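Long-range contacts in guanine nucleotide exchange protein (Legionella pneumophila, PDB 1XSZ), which probably acts as a guanine nucleotide exchange factor for ADP-ribosylation factors, with a Sec7 domain whose active site lies beneath a C-terminal capping domain: residues T141-T146 with L254-G259; G163-L168 with K180-L185; D215-K220 with N233-G238; D241-T246 with L266-T271. All coordinates share one frame; numbering follows the deposited sequence.

Contact 1 of 4, residues T141-T146 with L254-G259; sequences TIMLNT and LSFFTG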
loop_
_atom_site.group_PDB
_atom_site.type_symbol
_atom_site.label_atom_id
_atom_site.label_comp_id
_atom_site.label_asym_id
_atom_site.label_seq_id
_atom_site.Cartn_x
_atom_site.Cartn_y
_atom_site.Cartn_z
ATOM N N THR A 141 -5.009 3.904 -16.992
ATOM C CA THR A 141 -6.346 4.447 -16.766
ATOM C C THR A 141 -6.417 5.163 -15.418
ATOM O O THR A 141 -7.065 6.199 -15.295
ATOM C CB THR A 141 -7.414 3.337 -16.845
ATOM O OG1 THR A 141 -7.329 2.699 -18.127
ATOM C CG2 THR A 141 -8.812 3.924 -16.684
ATOM N N ILE A 142 -5.744 4.613 -14.410
ATOM C CA ILE A 142 -5.714 5.260 -13.102
ATOM C C ILE A 142 -5.001 6.616 -13.228
ATOM O O ILE A 142 -5.458 7.613 -12.674
ATOM C CB ILE A 142 -5.027 4.348 -12.063
ATOM C CG1 ILE A 142 -5.958 3.170 -11.751
ATOM C CG2 ILE A 142 -4.703 5.130 -10.785
ATOM C CD1 ILE A 142 -5.309 2.054 -10.971
ATOM N N MET A 143 -3.894 6.668 -13.968
ATOM C CA MET A 143 -3.210 7.946 -14.149
ATOM C C MET A 143 -4.092 8.906 -14.940
ATOM O O MET A 143 -4.150 10.103 -14.642
ATOM C CB MET A 143 -1.883 7.782 -14.905
ATOM C CG MET A 143 -0.764 7.135 -14.109
ATOM S SD MET A 143 0.865 7.309 -14.896
ATOM C CE MET A 143 0.656 6.302 -16.343
ATOM N N LEU A 144 -4.764 8.390 -15.964
ATOM C CA LEU A 144 -5.624 9.221 -16.794
ATOM C C LEU A 144 -6.774 9.819 -15.978
ATOM O O LEU A 144 -7.192 10.953 -16.220
ATOM C CB LEU A 144 -6.163 8.398 -17.974
ATOM C CG LEU A 144 -6.997 9.146 -19.010
ATOM C CD1 LEU A 144 -6.188 10.296 -19.602
ATOM C CD2 LEU A 144 -7.410 8.176 -20.108
ATOM N N ASN A 145 -7.286 9.055 -15.017
ATOM C CA ASN A 145 -8.360 9.550 -14.158
ATOM C C ASN A 145 -7.894 10.823 -13.430
ATOM O O ASN A 145 -8.618 11.811 -13.371
ATOM C CB ASN A 145 -8.762 8.455 -13.164
ATOM C CG ASN A 145 -9.816 8.910 -12.179
ATOM O OD1 ASN A 145 -9.530 9.101 -10.987
ATOM N ND2 ASN A 145 -11.036 9.087 -12.659
ATOM N N THR A 146 -6.681 10.800 -12.883
ATOM C CA THR A 146 -6.160 11.983 -12.201
ATOM C C THR A 146 -5.904 13.098 -13.213
ATOM O O THR A 146 -6.246 14.258 -12.985
ATOM C CB THR A 146 -4.839 11.672 -11.482
ATOM O OG1 THR A 146 -5.098 10.827 -10.360
ATOM C CG2 THR A 146 -4.167 12.961 -11.003
ATOM N N LEU A 254 3.682 5.062 -10.142
ATOM C CA LEU A 254 3.403 5.202 -8.715
ATOM C C LEU A 254 3.888 6.567 -8.221
ATOM O O LEU A 254 3.299 7.148 -7.313
ATOM C CB LEU A 254 4.049 4.060 -7.927
ATOM C CG LEU A 254 3.382 2.699 -8.184
ATOM C CD1 LEU A 254 4.155 1.577 -7.509
ATOM C CD2 LEU A 254 1.942 2.742 -7.676
ATOM N N SER A 255 4.971 7.065 -8.811
ATOM C CA SER A 255 5.497 8.376 -8.449
ATOM C C SER A 255 4.474 9.435 -8.878
ATOM O O SER A 255 4.193 10.383 -8.147
ATOM C CB SER A 255 6.836 8.616 -9.154
ATOM O OG SER A 255 7.319 9.925 -8.912
ATOM N N PHE A 256 3.913 9.255 -10.069
ATOM C CA PHE A 256 2.911 10.159 -10.621
ATOM C C PHE A 256 1.644 10.139 -9.758
ATOM O O PHE A 256 1.141 11.174 -9.326
ATOM C CB PHE A 256 2.599 9.693 -12.058
ATOM C CG PHE A 256 1.471 10.427 -12.747
ATOM C CD1 PHE A 256 0.138 10.201 -12.400
ATOM C CD2 PHE A 256 1.745 11.279 -13.815
ATOM C CE1 PHE A 256 -0.900 10.806 -13.112
ATOM C CE2 PHE A 256 0.718 11.888 -14.532
ATOM C CZ PHE A 256 -0.613 11.650 -14.181
ATOM N N PHE A 257 1.155 8.939 -9.487
ATOM C CA PHE A 257 -0.084 8.765 -8.746
ATOM C C PHE A 257 -0.054 9.126 -7.262
ATOM O O PHE A 257 -1.001 9.743 -6.754
ATOM C CB PHE A 257 -0.547 7.312 -8.931
ATOM C CG PHE A 257 -1.919 7.011 -8.381
ATOM C CD1 PHE A 257 -3.034 7.746 -8.785
ATOM C CD2 PHE A 257 -2.098 5.954 -7.494
ATOM C CE1 PHE A 257 -4.312 7.429 -8.312
ATOM C CE2 PHE A 257 -3.370 5.630 -7.017
ATOM C CZ PHE A 257 -4.475 6.370 -7.428
ATOM N N THR A 258 1.035 8.768 -6.583
ATOM C CA THR A 258 1.139 8.967 -5.135
ATOM C C THR A 258 2.288 9.823 -4.613
ATOM O O THR A 258 2.312 10.150 -3.425
ATOM C CB THR A 258 1.297 7.615 -4.415
ATOM O OG1 THR A 258 2.608 7.094 -4.679
ATOM C CG2 THR A 258 0.255 6.602 -4.895
ATOM N N GLY A 259 3.249 10.151 -5.471
ATOM C CA GLY A 259 4.401 10.932 -5.036
ATOM C C GLY A 259 5.495 10.036 -4.473
ATOM O O GLY A 259 6.503 10.502 -3.946
HETATM O O HOH W 1 -3.082 11.157 -8.446
#

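Contact 2 of 4, residues G163-L168 with K180-L185; sequences GLKRNL and KFLEEL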
loop_
_atom_site.group_PDB
_atom_site.type_symbol
_atom_site.label_atom_id
_atom_site.label_comp_id
_atom_site.label_asym_id
_atom_site.label_seq_id
_atom_site.Cartn_x
_atom_site.Cartn_y
_atom_site.Cartn_z
ATOM N N GLY A 163 -3.328 11.263 -27.833
ATOM C CA GLY A 163 -2.151 11.110 -26.994
ATOM C C GLY A 163 -2.148 9.754 -26.307
ATOM O O GLY A 163 -1.102 9.131 -26.136
ATOM N N LEU A 164 -3.325 9.290 -25.896
ATOM C CA LEU A 164 -3.425 7.993 -25.241
ATOM C C LEU A 164 -2.989 6.892 -26.208
ATOM O O LEU A 164 -2.211 6.013 -25.847
ATOM C CB LEU A 164 -4.862 7.725 -24.776
ATOM C CG LEU A 164 -5.081 6.360 -24.112
ATOM C CD1 LEU A 164 -4.311 6.286 -22.796
ATOM C CD2 LEU A 164 -6.569 6.136 -23.871
ATOM N N LYS A 165 -3.490 6.957 -27.438
ATOM C CA LYS A 165 -3.151 5.960 -28.445
ATOM C C LYS A 165 -1.661 5.967 -28.769
ATOM O O LYS A 165 -1.049 4.910 -28.910
ATOM C CB LYS A 165 -3.979 6.192 -29.715
ATOM C CG LYS A 165 -5.464 5.905 -29.514
ATOM C CD LYS A 165 -6.277 6.032 -30.802
ATOM C CE LYS A 165 -6.384 7.470 -31.273
ATOM N NZ LYS A 165 -7.230 7.574 -32.498
ATOM N N ARG A 166 -1.075 7.155 -28.867
ATOM C CA ARG A 166 0.345 7.262 -29.174
ATOM C C ARG A 166 1.211 6.676 -28.065
ATOM O O ARG A 166 2.149 5.919 -28.322
ATOM C CB ARG A 166 0.737 8.728 -29.400
ATOM C CG ARG A 166 2.221 8.913 -29.693
ATOM C CD ARG A 166 2.616 10.369 -29.929
ATOM N NE ARG A 166 2.474 11.205 -28.739
ATOM C CZ ARG A 166 1.410 11.953 -28.469
ATOM N NH1 ARG A 166 0.382 11.976 -29.307
ATOM N NH2 ARG A 166 1.375 12.685 -27.363
ATOM N N ASN A 167 0.886 7.019 -26.824
ATOM C CA ASN A 167 1.658 6.545 -25.689
ATOM C C ASN A 167 1.545 5.054 -25.388
ATOM O O ASN A 167 2.462 4.467 -24.811
ATOM C CB ASN A 167 1.300 7.373 -24.452
ATOM C CG ASN A 167 2.026 8.704 -24.423
ATOM O OD1 ASN A 167 3.220 8.764 -24.114
ATOM N ND2 ASN A 167 1.320 9.773 -24.762
ATOM N N LEU A 168 0.434 4.436 -25.780
ATOM C CA LEU A 168 0.254 3.012 -25.526
ATOM C C LEU A 168 0.666 2.113 -26.683
ATOM O O LEU A 168 0.455 0.901 -26.632
ATOM C CB LEU A 168 -1.197 2.712 -25.137
ATOM C CG LEU A 168 -1.615 3.198 -23.746
ATOM C CD1 LEU A 168 -3.035 2.746 -23.450
ATOM C CD2 LEU A 168 -0.665 2.644 -22.699
ATOM N N LYS A 180 -10.307 1.826 -31.420
ATOM C CA LYS A 180 -11.653 2.101 -30.935
ATOM C C LYS A 180 -11.839 1.671 -29.487
ATOM O O LYS A 180 -12.711 2.185 -28.784
ATOM C CB LYS A 180 -12.684 1.427 -31.843
ATOM C CG LYS A 180 -12.576 1.884 -33.295
ATOM C CD LYS A 180 -12.527 3.405 -33.384
ATOM C CE LYS A 180 -12.089 3.873 -34.760
ATOM N NZ LYS A 180 -11.925 5.352 -34.810
ATOM N N PHE A 181 -11.020 0.729 -29.043
ATOM C CA PHE A 181 -11.085 0.276 -27.663
ATOM C C PHE A 181 -10.530 1.401 -26.789
ATOM O O PHE A 181 -11.121 1.765 -25.767
ATOM C CB PHE A 181 -10.245 -0.989 -27.478
ATOM C CG PHE A 181 -10.085 -1.399 -26.044
ATOM C CD1 PHE A 181 -11.172 -1.854 -25.306
ATOM C CD2 PHE A 181 -8.845 -1.309 -25.422
ATOM C CE1 PHE A 181 -11.026 -2.215 -23.966
ATOM C CE2 PHE A 181 -8.689 -1.665 -24.088
ATOM C CZ PHE A 181 -9.783 -2.119 -23.358
ATOM N N LEU A 182 -9.397 1.960 -27.197
ATOM C CA LEU A 182 -8.789 3.043 -26.437
ATOM C C LEU A 182 -9.648 4.303 -26.466
ATOM O O LEU A 182 -9.718 5.031 -25.477
ATOM C CB LEU A 182 -7.377 3.339 -26.958
ATOM C CG LEU A 182 -6.341 2.242 -26.687
ATOM C CD1 LEU A 182 -4.962 2.718 -27.134
ATOM C CD2 LEU A 182 -6.317 1.909 -25.200
ATOM N N GLU A 183 -10.307 4.564 -27.589
ATOM C CA GLU A 183 -11.164 5.738 -27.694
ATOM C C GLU A 183 -12.330 5.595 -26.713
ATOM O O GLU A 183 -12.743 6.561 -26.064
ATOM C CB GLU A 183 -11.668 5.892 -29.136
ATOM C CG GLU A 183 -10.559 6.328 -30.099
ATOM C CD GLU A 183 -10.994 6.368 -31.552
ATOM O OE1 GLU A 183 -12.121 6.830 -31.832
ATOM O OE2 GLU A 183 -10.193 5.955 -32.419
ATOM N N GLU A 184 -12.843 4.379 -26.595
ATOM C CA GLU A 184 -13.940 4.098 -25.683
ATOM C C GLU A 184 -13.478 4.223 -24.229
ATOM O O GLU A 184 -14.162 4.824 -23.401
ATOM C CB GLU A 184 -14.470 2.694 -25.952
ATOM C CG GLU A 184 -15.225 2.085 -24.805
ATOM C CD GLU A 184 -15.674 0.684 -25.120
ATOM O OE1 GLU A 184 -15.072 0.054 -26.020
ATOM O OE2 GLU A 184 -16.614 0.212 -24.462
ATOM N N LEU A 185 -12.316 3.652 -23.927
ATOM C CA LEU A 185 -11.758 3.706 -22.578
ATOM C C LEU A 185 -11.585 5.161 -22.146
ATOM O O LEU A 185 -11.988 5.554 -21.048
ATOM C CB LEU A 185 -10.409 2.975 -22.551
ATOM C CG LEU A 185 -9.625 2.900 -21.239
ATOM C CD1 LEU A 185 -8.626 1.762 -21.324
ATOM C CD2 LEU A 185 -8.908 4.222 -20.967
#

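Contact 3 of 4, residues D215-K220 with N233-G238; sequences DSTFKK and NTVFPG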
loop_
_atom_site.group_PDB
_atom_site.type_symbol
_atom_site.label_atom_id
_atom_site.label_comp_id
_atom_site.label_asym_id
_atom_site.label_seq_id
_atom_site.Cartn_x
_atom_site.Cartn_y
_atom_site.Cartn_z
ATOM N N ASP A 215 13.473 19.313 7.521
ATOM C CA ASP A 215 14.076 18.461 8.538
ATOM C C ASP A 215 15.385 17.869 8.005
ATOM O O ASP A 215 15.408 17.231 6.950
ATOM C CB ASP A 215 13.077 17.357 8.913
ATOM C CG ASP A 215 13.582 16.453 10.018
ATOM O OD1 ASP A 215 14.604 15.773 9.815
ATOM O OD2 ASP A 215 12.946 16.413 11.091
ATOM N N SER A 216 16.472 18.084 8.738
ATOM C CA SER A 216 17.782 17.586 8.330
ATOM C C SER A 216 17.785 16.086 8.053
ATOM O O SER A 216 18.402 15.627 7.091
ATOM C CB SER A 216 18.831 17.918 9.397
ATOM O OG SER A 216 18.502 17.333 10.644
ATOM N N THR A 217 17.095 15.322 8.893
ATOM C CA THR A 217 17.031 13.877 8.714
ATOM C C THR A 217 16.263 13.542 7.442
ATOM O O THR A 217 16.655 12.648 6.696
ATOM C CB THR A 217 16.370 13.190 9.925
ATOM O OG1 THR A 217 17.154 13.444 11.098
ATOM C CG2 THR A 217 16.286 11.685 9.711
ATOM N N PHE A 218 15.174 14.263 7.189
ATOM C CA PHE A 218 14.400 14.023 5.980
ATOM C C PHE A 218 15.273 14.271 4.755
ATOM O O PHE A 218 15.256 13.494 3.810
ATOM C CB PHE A 218 13.180 14.945 5.910
ATOM C CG PHE A 218 12.367 14.771 4.657
ATOM C CD1 PHE A 218 11.442 13.738 4.551
ATOM C CD2 PHE A 218 12.557 15.614 3.565
ATOM C CE1 PHE A 218 10.716 13.544 3.374
ATOM C CE2 PHE A 218 11.836 15.427 2.382
ATOM C CZ PHE A 218 10.914 14.390 2.290
ATOM N N LYS A 219 16.039 15.361 4.779
ATOM C CA LYS A 219 16.908 15.694 3.656
ATOM C C LYS A 219 17.930 14.596 3.390
ATOM O O LYS A 219 18.155 14.215 2.244
ATOM C CB LYS A 219 17.624 17.019 3.918
ATOM C CG LYS A 219 16.709 18.227 3.890
ATOM C CD LYS A 219 17.472 19.495 4.227
ATOM C CE LYS A 219 16.587 20.722 4.113
ATOM N NZ LYS A 219 16.122 20.927 2.714
ATOM N N LYS A 220 18.552 14.087 4.450
ATOM C CA LYS A 220 19.540 13.024 4.295
ATOM C C LYS A 220 18.875 11.751 3.783
ATOM O O LYS A 220 19.441 11.017 2.971
ATOM C CB LYS A 220 20.240 12.739 5.627
ATOM C CG LYS A 220 21.168 13.851 6.097
ATOM C CD LYS A 220 21.848 13.475 7.405
ATOM C CE LYS A 220 22.848 14.537 7.841
ATOM N NZ LYS A 220 22.201 15.861 8.056
ATOM N N ASN A 233 23.510 4.554 8.692
ATOM C CA ASN A 233 23.719 5.213 9.977
ATOM C C ASN A 233 24.137 6.674 9.814
ATOM O O ASN A 233 24.212 7.415 10.795
ATOM C CB ASN A 233 24.747 4.460 10.833
ATOM C CG ASN A 233 26.074 4.293 10.140
ATOM O OD1 ASN A 233 26.555 5.202 9.471
ATOM N ND2 ASN A 233 26.687 3.126 10.313
ATOM N N THR A 234 24.413 7.090 8.580
ATOM C CA THR A 234 24.777 8.479 8.328
ATOM C C THR A 234 23.483 9.291 8.323
ATOM O O THR A 234 23.494 10.507 8.502
ATOM C CB THR A 234 25.498 8.657 6.970
ATOM O OG1 THR A 234 24.663 8.181 5.908
ATOM C CG2 THR A 234 26.813 7.894 6.962
ATOM N N VAL A 235 22.367 8.596 8.116
ATOM C CA VAL A 235 21.056 9.232 8.109
ATOM C C VAL A 235 20.456 9.097 9.508
ATOM O O VAL A 235 19.881 10.048 10.044
ATOM C CB VAL A 235 20.101 8.555 7.093
ATOM C CG1 VAL A 235 18.736 9.226 7.138
ATOM C CG2 VAL A 235 20.683 8.630 5.686
ATOM N N PHE A 236 20.603 7.908 10.086
ATOM C CA PHE A 236 20.085 7.614 11.422
ATOM C C PHE A 236 21.208 7.175 12.359
ATOM O O PHE A 236 21.449 5.984 12.534
ATOM C CB PHE A 236 19.040 6.497 11.354
ATOM C CG PHE A 236 17.889 6.795 10.441
ATOM C CD1 PHE A 236 17.760 6.133 9.223
ATOM C CD2 PHE A 236 16.933 7.740 10.795
ATOM C CE1 PHE A 236 16.692 6.412 8.372
ATOM C CE2 PHE A 236 15.864 8.024 9.951
ATOM C CZ PHE A 236 15.744 7.359 8.737
ATOM N N PRO A 237 21.905 8.136 12.982
ATOM C CA PRO A 237 23.003 7.812 13.900
ATOM C C PRO A 237 22.611 6.831 15.009
ATOM O O PRO A 237 23.433 6.032 15.460
ATOM C CB PRO A 237 23.398 9.179 14.448
ATOM C CG PRO A 237 23.124 10.086 13.289
ATOM C CD PRO A 237 21.775 9.594 12.819
ATOM N N GLY A 238 21.353 6.893 15.434
ATOM C CA GLY A 238 20.877 6.012 16.487
ATOM C C GLY A 238 21.062 4.525 16.236
ATOM O O GLY A 238 21.581 3.806 17.093
HETATM O O HOH W 2 18.699 11.247 12.366
#

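Contact 4 of 4, residues D241-T246 with L266-T271; sequences DNVKTT and LTDNKT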
loop_
_atom_site.group_PDB
_atom_site.type_symbol
_atom_site.label_atom_id
_atom_site.label_comp_id
_atom_site.label_asym_id
_atom_site.label_seq_id
_atom_site.Cartn_x
_atom_site.Cartn_y
_atom_site.Cartn_z
ATOM N N ASP A 241 25.699 -0.303 13.790
ATOM C CA ASP A 241 26.710 -0.185 12.749
ATOM C C ASP A 241 26.638 -1.407 11.841
ATOM O O ASP A 241 27.393 -1.522 10.876
ATOM C CB ASP A 241 28.106 -0.094 13.377
ATOM C CG ASP A 241 28.229 1.048 14.373
ATOM O OD1 ASP A 241 29.327 1.222 14.944
ATOM O OD2 ASP A 241 27.233 1.772 14.586
ATOM N N ASN A 242 25.718 -2.316 12.153
ATOM C CA ASN A 242 25.550 -3.540 11.376
ATOM C C ASN A 242 24.241 -3.571 10.595
ATOM O O ASN A 242 23.708 -4.644 10.314
ATOM C CB ASN A 242 25.610 -4.758 12.301
ATOM C CG ASN A 242 26.889 -4.812 13.111
ATOM O OD1 ASN A 242 27.987 -4.860 12.558
ATOM N ND2 ASN A 242 26.752 -4.801 14.432
ATOM N N VAL A 243 23.725 -2.398 10.247
ATOM C CA VAL A 243 22.479 -2.324 9.497
ATOM C C VAL A 243 22.754 -2.174 8.008
ATOM O O VAL A 243 23.419 -1.230 7.578
ATOM C CB VAL A 243 21.603 -1.139 9.963
ATOM C CG1 VAL A 243 20.314 -1.089 9.149
ATOM C CG2 VAL A 243 21.280 -1.286 11.440
ATOM N N LYS A 244 22.244 -3.120 7.227
ATOM C CA LYS A 244 22.415 -3.091 5.783
ATOM C C LYS A 244 21.126 -2.562 5.174
ATOM O O LYS A 244 20.065 -2.625 5.799
ATOM C CB LYS A 244 22.703 -4.495 5.245
ATOM C CG LYS A 244 21.577 -5.491 5.472
ATOM C CD LYS A 244 21.844 -6.808 4.761
ATOM C CE LYS A 244 20.671 -7.764 4.921
ATOM N NZ LYS A 244 20.880 -9.035 4.174
ATOM N N THR A 245 21.216 -2.043 3.957
ATOM C CA THR A 245 20.043 -1.501 3.289
ATOM C C THR A 245 19.960 -1.843 1.815
ATOM O O THR A 245 20.972 -2.067 1.149
ATOM C CB THR A 245 19.998 0.034 3.395
ATOM O OG1 THR A 245 21.212 0.586 2.866
ATOM C CG2 THR A 245 19.827 0.470 4.835
ATOM N N THR A 246 18.728 -1.887 1.324
ATOM C CA THR A 246 18.437 -2.126 -0.080
ATOM C C THR A 246 17.369 -1.087 -0.374
ATOM O O THR A 246 16.572 -0.746 0.505
ATOM C CB THR A 246 17.873 -3.545 -0.348
ATOM O OG1 THR A 246 16.690 -3.760 0.429
ATOM C CG2 THR A 246 18.910 -4.604 -0.005
ATOM N N LEU A 266 15.784 -1.716 5.896
ATOM C CA LEU A 266 16.913 -1.810 6.818
ATOM C C LEU A 266 16.916 -3.179 7.473
ATOM O O LEU A 266 15.896 -3.633 7.988
ATOM C CB LEU A 266 16.813 -0.744 7.912
ATOM C CG LEU A 266 17.030 0.719 7.533
ATOM C CD1 LEU A 266 15.951 1.190 6.577
ATOM C CD2 LEU A 266 17.019 1.558 8.793
ATOM N N THR A 267 18.067 -3.837 7.460
ATOM C CA THR A 267 18.183 -5.149 8.073
ATOM C C THR A 267 19.455 -5.212 8.903
ATOM O O THR A 267 20.542 -4.922 8.403
ATOM C CB THR A 267 18.238 -6.269 7.012
ATOM O OG1 THR A 267 17.093 -6.181 6.157
ATOM C CG2 THR A 267 18.252 -7.632 7.685
ATOM N N ASP A 268 19.318 -5.573 10.174
ATOM C CA ASP A 268 20.477 -5.691 11.050
ATOM C C ASP A 268 21.066 -7.076 10.808
ATOM O O ASP A 268 20.412 -8.088 11.058
ATOM C CB ASP A 268 20.059 -5.539 12.515
ATOM C CG ASP A 268 21.248 -5.503 13.457
ATOM O OD1 ASP A 268 22.011 -6.492 13.491
ATOM O OD2 ASP A 268 21.419 -4.486 14.161
ATOM N N ASN A 269 22.299 -7.114 10.314
ATOM C CA ASN A 269 22.972 -8.372 10.005
ATOM C C ASN A 269 23.246 -9.278 11.200
ATOM O O ASN A 269 23.579 -10.450 11.025
ATOM C CB ASN A 269 24.289 -8.093 9.276
ATOM C CG ASN A 269 24.078 -7.449 7.920
ATOM O OD1 ASN A 269 23.388 -7.997 7.061
ATOM N ND2 ASN A 269 24.677 -6.281 7.721
ATOM N N LYS A 270 23.101 -8.748 12.410
ATOM C CA LYS A 270 23.361 -9.540 13.607
ATOM C C LYS A 270 22.108 -9.991 14.352
ATOM O O LYS A 270 22.061 -11.103 14.875
ATOM C CB LYS A 270 24.271 -8.758 14.558
ATOM C CG LYS A 270 25.633 -8.433 13.968
ATOM C CD LYS A 270 26.385 -9.702 13.590
ATOM C CE LYS A 270 27.665 -9.383 12.837
ATOM N NZ LYS A 270 27.387 -8.672 11.558
ATOM N N THR A 271 21.096 -9.131 14.396
ATOM C CA THR A 271 19.855 -9.451 15.094
ATOM C C THR A 271 18.728 -9.836 14.142
ATOM O O THR A 271 17.713 -10.390 14.564
ATOM C CB THR A 271 19.379 -8.256 15.936
ATOM O OG1 THR A 271 19.065 -7.160 15.068
ATOM C CG2 THR A 271 20.467 -7.822 16.909
HETATM O O HOH W 3 23.645 -2.915 14.293
HETATM O O HOH W 4 17.939 -4.670 4.037
#

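Contact 1 of 4, residues T141-T146 with L254-G259
Ile142 presses its CG2 methyl onto one face of the Phe257 ring, and this is the tight, buried half of a contact between the Sec7 domain and the capping domain. CG2 stands 3.6 Å from the ring centroid and 20° off the normal, a CH-pi geometry, displaced toward the rim so that its shortest approach is 3.4 Å, to CE1 of Phe257. The methyl gets there because it is anti to the backbone N of Ile142, with CG1 turned beside that N (chi1 -71°). Thr146 OG1 comes to the edge of the same ring, 4.0 Å from Phe257 CD1. One water ties this side together without a direct bond, donating to Thr146 OG1 at 2.8 Å and to Phe257 O at 3.0 Å.

The other half is partly exposed. Here Met143 and Phe256 form a Met-aromatic contact, with SD of Met143 over the ring face at 4.0 Å from the Phe256 centroid. Met143 CG adds a carbon contact of 3.6 Å to CD1 of Phe256.

The short helix axes run at 36° to each other and approach to 10.0 Å, a separation spanned by these four side chains and Thr146. Leu144 to Thr146 begin the Leu-Asn-Thr-Asp-Leu-His-Asn-Pro signature of Sec7 domains, which in relatives helps line the Arf-binding groove, consistent with a cap over the active site. Around the contact, Phe285 stacks on Phe256, Val113 of helix 106-123 touches Ile142, and helix 287-290 brings Trp288 to Thr146 and Leu289 to Phe257.

Contact 2 of 4, residues G163-L168 with K180-L185
Leu182 faces Lys165 and Leu168 across a pair of helices in the all-helical Sec7 fold, with a salt-bridge network of Lys165, Lys180 and Glu183 along one margin. The axes of the short segments are 9.8 Å apart at closest approach and run at 130°, a steep crossing nearer to perpendicular than to antiparallel.

The two branches of Leu182 divide the work. CG lies anti to its own carbonyl carbon (chi1 -69°), and from there CD1 reaches the backbone of the other helix, 3.9 Å from CA of Lys165. CD2 goes to the branch end of Leu168, 3.8 Å from its CD1, the two side chains meeting at a slant. Leu164 approaches with a single methyl: its CD2 touches the backbone O of Leu182 at 3.7 Å and, set about perpendicular to Leu185, also meets CD2 of that residue at 4.2 Å. Leu185 in turn packs on Leu137 and Thr141 of helix 131-149 and on Val90 of helix 89-98, which joins this pair to the body of the domain.

At the partly exposed margin the aliphatic chain of Lys165 passes Leu182 before its ammonium group reaches Glu183. This bridge is weak, with 3.4 Å between Lys165 NZ and Glu183 OE2. Lys180, on the same helix as Glu183, approaches the same carboxylate, whose charge probably offsets the repulsion between Lys165 NZ and Lys180 NZ, 5.7 Å apart. The shorter arm of the network belongs to Lys180, whose NZ meets Glu183 OE2 at 3.0 Å on the syn side, 21° out of the carboxylate plane.

Contact 3 of 4, residues D215-K220 with N233-G238
Thr234 meets Lys220 through its backbone: O of Thr234 lies 3.6 Å from CD in the extended middle of the lysine chain. That is a contact with carbon, and the ammonium end of Lys220 turns elsewhere after a bend at chi4.

Val235 comes next and has more of its own surface buried by 215-220 than any other residue of 233-238. With CG1 anti to its backbone N (chi1 179°), both methyls lie against Lys220: CG2 sits 3.8 Å from O of Lys220, while CG1 lies 4.1 Å from CB of the same lysine. The backbone O of Val235 accepts from a water at 2.9 Å, and that water is also 3.0 Å from Thr217 OG1, so the polar link between the segments is indirect. Thr217 OG1 has a second partner in Asp316 O.

Phe236 points its CB away, yet the ring swings back to place CE2 3.7 Å from the Thr217 CG2 methyl. The methyl meets the ring obliquely, though the side chains as a whole cross at about a right angle.

Within the capping domain, the contact packs a loop against the N-terminal turns of helix 216-224. Asp215 N-caps that helix, OD1 accepting from Phe218 N at 3.1 Å, while its OD2 accepts from Ser319 N. Leu221 and Phe224, further along the helix, extend the surface under Val235, and the loop at Asp316 and Phe317 packs on Phe236 and Thr217 respectively.

Contact 4 of 4, residues D241-T246 with L266-T271
Lys244 and Thr267 form the hydrogen-bonded pair of an antiparallel ladder that joins strand 243-248, outermost in the sheet of the capping domain, to strand 260-268. The short strand segments run at 150°.

Backbone bonds come first. Lys244 N gives to Thr267 O at 2.7 Å and Thr267 N returns to Lys244 O at 2.9 Å; beyond the strands, Asn269 N reaches Asn242 O at 2.8 Å. CA-H...O contacts from Val243, Leu266 and Asp268 fill the intervals.

Side-chain packing gathers Val243, Thr245 and Leu266 on one face, where Ile232 touches all three. Val243 CG1 is 3.7 Å from Leu266 CB, and Thr245 lies side by side with Leu266, its CG2 3.9 Å from Leu266 CG. On the opposite face Lys244 places CG between its backbone N and carbonyl carbon (chi1 63°) and then extends beside Thr267, with CE 3.5 Å from Thr267 CB. Thr267 OG1 is hydrogen-bonded to Gln274 OE1.

Water-mediated and turn bonds remain. One water accepts from Asn242 N and donates to Asp268 OD2. The other oxygen, Asp268 OD1, accepts from Lys270 N at 2.7 Å, nearly along its C-O axis, closing an Asx turn, and also from Thr271 N at 2.9 Å, 50° out of the carboxylate plane, which completes an Asx motif.

Overall arrangement
Contact 1 is the one that bridges the two domains, while contact 2 lies within the Sec7 domain and contacts 3 and 4 within the capping domain. Contacts 1 and 2 have centres about 17 Å apart and touch where Thr141 OG1 meets Leu185 CD1 at 3.6 Å. Contacts 3 and 4, with centres about 16 Å apart, touch at Asn233 ND2 and Asp241 CA, 4.1 Å. Contacts 2 and 4 are the most widely separated, their centres about 46 Å apart on opposite sides of the chain's centre. Helix 252-258 connects the two strands of contact 4 in sequence and supplies the capping side of contact 1, linking that sheet to the probable active-site region.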